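Local coordinates for PR domain zinc finger protein 2 (Homo sapiens, PDB 2QPW) that trimethylates histone H3 using S-adenosyl-L-methionine, through the PR (SET-related) domain given here, and may also act as a DNA-binding transcription factor, at residues Y75-Y80 / V103-S108; Q112-L117 / I123-L128. One frame throughout, in Å; residues are numbered along the deposited sequence. Where two conformers were deposited one is given.

In the fold
Both contacts lie in the PR domain, a SET-type methyltransferase fold built from small beta sheets, with centres about 10 Å apart. They follow one another along the chain: contact 1 is closed before contact 2 opens. Strand 104-119 serves both, its beginning meeting strand 76-81 in contact 1 and its later part pairing with strand 122-127 in contact 2. Contact 1 therefore bridges two different sheets, whereas contact 2 is a hairpin within one. Strand 76-81 is also fastened to the hairpin: Trp77 CH2 packs 3.7 Å from Pro116 CG, and Trp77 NE1 lies 2.9 Å from Tyr125 OH, a probable hydrogen bond. Separately, Val103 against Leu114 joins residues 103-108 to it.

Contact 1: residues Y75-Y80 / V103-S108; sequences YMWEVY and VNWACS
The rim of Trp105 reaches over the margin of one face of the Trp77 indole, with Trp105 CZ2 3.8 Å above the Trp77 plane. The two six-membered rings are close to parallel, at 26°, but slid so far apart, with centroids separated by 5.2 Å, that they hardly overlap. The touch is concentrated at the outer corners, where Trp77 CH2 and Trp105 CH2 approach to 3.5 Å. Phe60 meets the Trp77 ring edge to face, and Tyr141 meets the Trp105 ring with the planes steeply inclined, so each indole belongs to a wider aromatic group.

The side chains arrive from opposite directions. Each has CG beside its backbone N and anti to the carbonyl carbon (chi1 -71° in Trp77, -73° in Trp105), and this, with chi2 near a right angle, lets the benzo ends of the indoles meet although the backbones stay well apart. The contact between the two segments is thus apolar and small, burying about 110 Å² in all. The pyrrole nitrogens are held by other residues: Trp77 NE1 is hydrogen-bonded to Tyr125 OH and Trp105 NE1 to Val74 O, which fixes how each ring is turned.

Asn104 and Ala106 pair through their backbones with Val139, while Trp77 pairs with Ile89 in a separate sheet. The two tryptophans therefore join the edge strand 76-81 to the weakly bonded start of strand 104-119. In sequence, residues 103-108 resemble the Asn-His-Ser-Cys signature of SET methyltransferases, and the contact is consistent with the packing of that region against a neighbouring sheet in a PR/SET fold.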
loop_
_atom_site.group_PDB
_atom_site.type_symbol
_atom_site.label_atom_id
_atom_site.label_comp_id
_atom_site.label_asym_id
_atom_site.label_seq_id
_atom_site.Cartn_x
_atom_site.Cartn_y
_atom_site.Cartn_z
ATOM N N TYR A 75 -3.608 -6.941 0.893
ATOM C CA TYR A 75 -2.150 -6.985 0.872
ATOM C C TYR A 75 -1.586 -7.628 -0.426
ATOM O O TYR A 75 -0.520 -8.250 -0.384
ATOM C CB TYR A 75 -1.672 -7.743 2.125
ATOM C CG TYR A 75 -1.991 -7.047 3.435
ATOM C CD1 TYR A 75 -1.360 -5.840 3.759
ATOM C CD2 TYR A 75 -2.893 -7.595 4.354
ATOM C CE1 TYR A 75 -1.596 -5.197 4.958
ATOM C CE2 TYR A 75 -3.158 -6.907 5.600
ATOM C CZ TYR A 75 -2.492 -5.716 5.862
ATOM O OH TYR A 75 -2.662 -5.014 7.062
ATOM N N MET A 76 -2.279 -7.433 -1.563
ATOM C CA MET A 76 -1.927 -8.092 -2.837
ATOM C C MET A 76 -2.279 -7.272 -4.077
ATOM O O MET A 76 -3.197 -6.435 -4.042
ATOM C CB MET A 76 -2.608 -9.480 -2.934
ATOM C CG MET A 76 -4.101 -9.466 -3.373
ATOM S SD MET A 76 -4.339 -9.673 -5.195
ATOM C CE MET A 76 -6.103 -9.776 -5.353
ATOM N N TRP A 77 -1.552 -7.537 -5.164
ATOM C CA TRP A 77 -1.862 -7.011 -6.507
ATOM C C TRP A 77 -1.848 -8.179 -7.507
ATOM O O TRP A 77 -1.171 -9.195 -7.282
ATOM C CB TRP A 77 -0.840 -5.942 -6.950
ATOM C CG TRP A 77 -1.004 -4.640 -6.154
ATOM C CD1 TRP A 77 -0.330 -4.283 -5.005
ATOM C CD2 TRP A 77 -1.886 -3.552 -6.458
ATOM N NE1 TRP A 77 -0.771 -3.048 -4.561
ATOM C CE2 TRP A 77 -1.717 -2.574 -5.432
ATOM C CE3 TRP A 77 -2.829 -3.312 -7.476
ATOM C CZ2 TRP A 77 -2.448 -1.364 -5.412
ATOM C CZ3 TRP A 77 -3.571 -2.101 -7.461
ATOM C CH2 TRP A 77 -3.384 -1.155 -6.396
ATOM N N GLU A 78 -2.534 -8.007 -8.635
ATOM C CA GLU A 78 -2.502 -9.051 -9.700
ATOM C C GLU A 78 -1.640 -8.619 -10.873
ATOM O O GLU A 78 -1.761 -7.476 -11.347
ATOM C CB GLU A 78 -3.951 -9.393 -10.120
ATOM C CG GLU A 78 -4.737 -9.987 -8.923
ATOM C CD GLU A 78 -6.187 -10.290 -9.238
ATOM O OE1 GLU A 78 -6.420 -11.283 -9.967
ATOM O OE2 GLU A 78 -7.083 -9.572 -8.709
ATOM N N VAL A 79 -0.747 -9.508 -11.328
ATOM C CA VAL A 79 0.199 -9.178 -12.392
ATOM C C VAL A 79 0.283 -10.395 -13.302
ATOM O O VAL A 79 0.343 -11.513 -12.810
ATOM C CB VAL A 79 1.634 -8.895 -11.831
ATOM C CG1 VAL A 79 2.625 -8.682 -12.974
ATOM C CG2 VAL A 79 1.594 -7.640 -10.884
ATOM N N TYR A 80 0.276 -10.161 -14.605
ATOM C CA TYR A 80 0.297 -11.244 -15.615
ATOM C C TYR A 80 1.726 -11.625 -15.945
ATOM O O TYR A 80 2.560 -10.737 -16.222
ATOM C CB TYR A 80 -0.379 -10.754 -16.911
ATOM C CG TYR A 80 -0.326 -11.754 -18.059
ATOM C CD1 TYR A 80 -1.189 -12.846 -18.076
ATOM C CD2 TYR A 80 0.609 -11.621 -19.093
ATOM C CE1 TYR A 80 -1.150 -13.797 -19.106
ATOM C CE2 TYR A 80 0.650 -12.579 -20.167
ATOM C CZ TYR A 80 -0.234 -13.648 -20.151
ATOM O OH TYR A 80 -0.217 -14.593 -21.177
ATOM N N VAL A 103 1.177 0.614 3.191
ATOM C CA VAL A 103 0.341 1.723 2.647
ATOM C C VAL A 103 -1.141 1.294 2.634
ATOM O O VAL A 103 -1.552 0.352 1.892
ATOM C CB VAL A 103 0.787 2.127 1.222
ATOM C CG1 VAL A 103 -0.155 3.183 0.594
ATOM C CG2 VAL A 103 2.266 2.589 1.216
ATOM N N ASN A 104 -1.941 1.950 3.467
ATOM C CA ASN A 104 -3.361 1.631 3.547
ATOM C C ASN A 104 -4.144 2.095 2.311
ATOM O O ASN A 104 -3.684 2.948 1.560
ATOM C CB ASN A 104 -3.968 2.221 4.833
ATOM C CG ASN A 104 -5.164 1.420 5.355
ATOM O OD1 ASN A 104 -5.608 0.438 4.733
ATOM N ND2 ASN A 104 -5.713 1.859 6.502
ATOM N N TRP A 105 -5.351 1.534 2.111
ATOM C CA TRP A 105 -6.204 1.901 0.984
ATOM C C TRP A 105 -7.145 3.061 1.383
ATOM O O TRP A 105 -7.708 3.076 2.492
ATOM C CB TRP A 105 -7.075 0.701 0.594
ATOM C CG TRP A 105 -6.359 -0.400 -0.088
ATOM C CD1 TRP A 105 -5.570 -1.373 0.497
ATOM C CD2 TRP A 105 -6.336 -0.655 -1.493
ATOM N NE1 TRP A 105 -5.076 -2.220 -0.468
ATOM C CE2 TRP A 105 -5.531 -1.805 -1.696
ATOM C CE3 TRP A 105 -6.943 -0.045 -2.599
ATOM C CZ2 TRP A 105 -5.337 -2.369 -2.968
ATOM C CZ3 TRP A 105 -6.760 -0.612 -3.857
ATOM C CH2 TRP A 105 -5.934 -1.735 -4.032
ATOM N N ALA A 106 -7.334 4.004 0.454
ATOM C CA ALA A 106 -8.332 5.044 0.591
ATOM C C ALA A 106 -9.720 4.402 0.566
ATOM O O ALA A 106 -9.896 3.358 -0.055
ATOM C CB ALA A 106 -8.175 6.030 -0.535
ATOM N N CYS A 107 -10.674 4.993 1.301
ATOM C CA CYS A 107 -12.070 4.520 1.314
ATOM C C CYS A 107 -12.800 5.103 0.149
ATOM O O CYS A 107 -13.003 6.344 0.103
ATOM C CB CYS A 107 -12.788 4.966 2.592
ATOM S SG CYS A 107 -12.223 4.098 3.974
ATOM N N SER A 108 -13.203 4.247 -0.801
ATOM C CA SER A 108 -13.853 4.694 -2.046
ATOM C C SER A 108 -13.033 5.845 -2.704
ATOM O O SER A 108 -13.586 6.771 -3.307
ATOM C CB SER A 108 -15.298 5.166 -1.789
ATOM O OG SER A 108 -16.079 4.180 -1.129
#

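Contact 2: residues Q112-L117 / I123-L128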
loop_
_atom_site.group_PDB
_atom_site.type_symbol
_atom_site.label_atom_id
_atom_site.label_comp_id
_atom_site.label_asym_id
_atom_site.label_seq_id
_atom_site.Cartn_x
_atom_site.Cartn_y
_atom_site.Cartn_z
ATOM N N GLN A 112 -7.323 9.846 -1.689
ATOM C CA GLN A 112 -6.282 9.028 -2.370
ATOM C C GLN A 112 -5.169 9.965 -2.788
ATOM O O GLN A 112 -5.460 11.038 -3.356
ATOM C CB GLN A 112 -6.870 8.331 -3.626
ATOM C CG GLN A 112 -5.822 7.807 -4.662
ATOM C CD GLN A 112 -6.436 7.269 -5.972
ATOM O OE1 GLN A 112 -7.574 7.612 -6.340
ATOM N NE2 GLN A 112 -5.662 6.448 -6.696
ATOM N N ASN A 113 -3.909 9.594 -2.530
ATOM C CA ASN A 113 -2.781 10.354 -3.084
ATOM C C ASN A 113 -1.740 9.491 -3.815
ATOM O O ASN A 113 -0.694 10.020 -4.246
ATOM C CB ASN A 113 -2.100 11.252 -2.012
ATOM C CG ASN A 113 -1.763 10.501 -0.730
ATOM O OD1 ASN A 113 -1.444 9.324 -0.772
ATOM N ND2 ASN A 113 -1.831 11.199 0.431
ATOM N N LEU A 114 -2.015 8.182 -3.944
ATOM C CA LEU A 114 -1.122 7.265 -4.700
ATOM C C LEU A 114 -1.945 6.478 -5.706
ATOM O O LEU A 114 -3.095 6.131 -5.391
ATOM C CB LEU A 114 -0.408 6.246 -3.764
ATOM C CG LEU A 114 0.653 6.823 -2.783
ATOM C CD1 LEU A 114 1.109 5.707 -1.825
ATOM C CD2 LEU A 114 1.904 7.408 -3.457
ATOM N N PHE A 115 -1.368 6.181 -6.879
ATOM C CA PHE A 115 -2.017 5.279 -7.866
ATOM C C PHE A 115 -1.009 4.238 -8.355
ATOM O O PHE A 115 0.216 4.502 -8.338
ATOM C CB PHE A 115 -2.618 6.033 -9.064
ATOM C CG PHE A 115 -1.603 6.741 -9.958
ATOM C CD1 PHE A 115 -1.072 6.107 -11.087
ATOM C CD2 PHE A 115 -1.219 8.074 -9.688
ATOM C CE1 PHE A 115 -0.158 6.772 -11.930
ATOM C CE2 PHE A 115 -0.298 8.740 -10.521
ATOM C CZ PHE A 115 0.229 8.080 -11.645
ATOM N N PRO A 116 -1.508 3.050 -8.778
ATOM C CA PRO A 116 -0.589 1.976 -9.200
ATOM C C PRO A 116 -0.189 2.085 -10.686
ATOM O O PRO A 116 -0.972 2.526 -11.523
ATOM C CB PRO A 116 -1.409 0.700 -8.937
ATOM C CG PRO A 116 -2.818 1.109 -9.241
ATOM C CD PRO A 116 -2.918 2.606 -8.837
ATOM N N LEU A 117 1.033 1.683 -10.989
ATOM C CA LEU A 117 1.452 1.554 -12.382
ATOM C C LEU A 117 2.437 0.380 -12.519
ATOM O O LEU A 117 3.236 0.102 -11.610
ATOM C CB LEU A 117 2.024 2.853 -12.900
ATOM C CG LEU A 117 3.436 3.245 -12.520
ATOM C CD1 LEU A 117 4.079 4.166 -13.581
ATOM C CD2 LEU A 117 3.415 3.934 -11.148
ATOM N N ILE A 123 4.394 -3.930 -9.679
ATOM C CA ILE A 123 3.610 -2.746 -9.308
ATOM C C ILE A 123 4.460 -1.698 -8.575
ATOM O O ILE A 123 5.145 -2.036 -7.612
ATOM C CB ILE A 123 2.388 -3.173 -8.449
ATOM C CG1 ILE A 123 1.491 -4.121 -9.267
ATOM C CG2 ILE A 123 1.597 -1.959 -7.922
ATOM C CD1 ILE A 123 0.819 -3.480 -10.494
ATOM N N TYR A 124 4.403 -0.448 -9.038
ATOM C CA TYR A 124 4.972 0.705 -8.316
ATOM C C TYR A 124 3.806 1.633 -7.935
ATOM O O TYR A 124 2.731 1.573 -8.555
ATOM C CB TYR A 124 5.947 1.467 -9.224
ATOM C CG TYR A 124 7.224 0.702 -9.524
ATOM C CD1 TYR A 124 8.443 1.065 -8.921
ATOM C CD2 TYR A 124 7.217 -0.392 -10.402
ATOM C CE1 TYR A 124 9.636 0.333 -9.206
ATOM C CE2 TYR A 124 8.388 -1.103 -10.692
ATOM C CZ TYR A 124 9.595 -0.731 -10.081
ATOM O OH TYR A 124 10.783 -1.445 -10.368
ATOM N N TYR A 125 4.028 2.506 -6.954
ATOM C CA TYR A 125 3.015 3.491 -6.529
ATOM C C TYR A 125 3.554 4.868 -6.936
ATOM O O TYR A 125 4.748 5.166 -6.687
ATOM C CB TYR A 125 2.833 3.465 -5.003
ATOM C CG TYR A 125 2.136 2.240 -4.402
ATOM C CD1 TYR A 125 1.498 1.273 -5.215
ATOM C CD2 TYR A 125 2.092 2.060 -3.022
ATOM C CE1 TYR A 125 0.822 0.172 -4.639
ATOM C CE2 TYR A 125 1.424 0.975 -2.442
ATOM C CZ TYR A 125 0.800 0.033 -3.268
ATOM O OH TYR A 125 0.136 -1.019 -2.671
ATOM N N LYS A 126 2.715 5.688 -7.567
ATOM C CA LYS A 126 3.122 7.036 -7.998
ATOM C C LYS A 126 2.209 8.056 -7.313
ATOM O O LYS A 126 1.017 7.779 -7.123
ATOM C CB LYS A 126 3.034 7.158 -9.512
ATOM C CG LYS A 126 3.613 8.458 -10.050
ATOM C CD LYS A 126 3.631 8.522 -11.574
ATOM C CE LYS A 126 4.960 8.146 -12.145
ATOM N NZ LYS A 126 4.933 8.435 -13.623
ATOM N N THR A 127 2.753 9.211 -6.923
ATOM C CA THR A 127 1.913 10.237 -6.269
ATOM C C THR A 127 1.023 10.967 -7.293
ATOM O O THR A 127 1.484 11.429 -8.365
ATOM C CB THR A 127 2.722 11.275 -5.429
ATOM O OG1 THR A 127 3.626 11.964 -6.290
ATOM C CG2 THR A 127 3.540 10.585 -4.284
ATOM N N LEU A 128 -0.258 11.066 -6.935
ATOM C CA LEU A 128 -1.317 11.621 -7.766
ATOM C C LEU A 128 -1.359 13.142 -7.619
ATOM O O LEU A 128 -1.851 13.871 -8.494
ATOM C CB LEU A 128 -2.641 10.993 -7.294
ATOM C CG LEU A 128 -3.967 11.310 -7.974
ATOM C CD1 LEU A 128 -3.880 11.106 -9.487
ATOM C CD2 LEU A 128 -5.070 10.406 -7.350
#
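Lys126 lays its aliphatic chain alongside the Phe115 ring, the two side chains pointing the same way. Lys126 CB sits over one face, 4.0 Å from the ring centroid in a CH-pi contact, and farther out Lys126 CD comes within 3.4 Å of Phe115 CZ. Leu128 CB approaches the same ring at its edge, near the plane. Phe115 can lean over the opposing strand because its CG stands between the backbone N and the carbonyl carbon (chi1 65°). Leu117 adopts the same kind of first torsion and brings CD2 to 3.6 Å from Lys126 CB, so that this one methylene is packed by both Phe115 and Leu117.

On the other side of the sheet the contacts are smaller: Leu114 CD2 meets Thr127 CG2 at 3.7 Å, and Leu114 CD1 touches the Tyr125 ring obliquely. Pro116, on that same face, has its CB near Ile123 CG2.

These side chains are set by an antiparallel beta hairpin of strands 104-119 and 122-127, part of the mixed sheet of this SET-type domain. Phe115 with Lys126 and Leu117 with Tyr124 form the hydrogen-bonded pairs, each with two backbone bonds, the straightest running from Tyr124 N to Leu117 O (2.9 Å, 175°). Leu114 with Thr127 and Pro116 with Tyr125 are the non-hydrogen-bonded pairs; proline, lacking an N-H, loses no cross-strand bond there.

At the far end, Leu128 N donates to Asn113 O. Leu128 CD2 packs 3.7 Å from Gln112 CD. The Gln112 amide is held in place through NE2, which donates to Leu114 O (2.9 Å) and is also bonded to Tyr141 O. Asn113 uses both ends of its side chain, OD1 to Leu138 N and ND2 to Glu136 O, while Thr127 OG1 is hydrogen-bonded to Leu52 O.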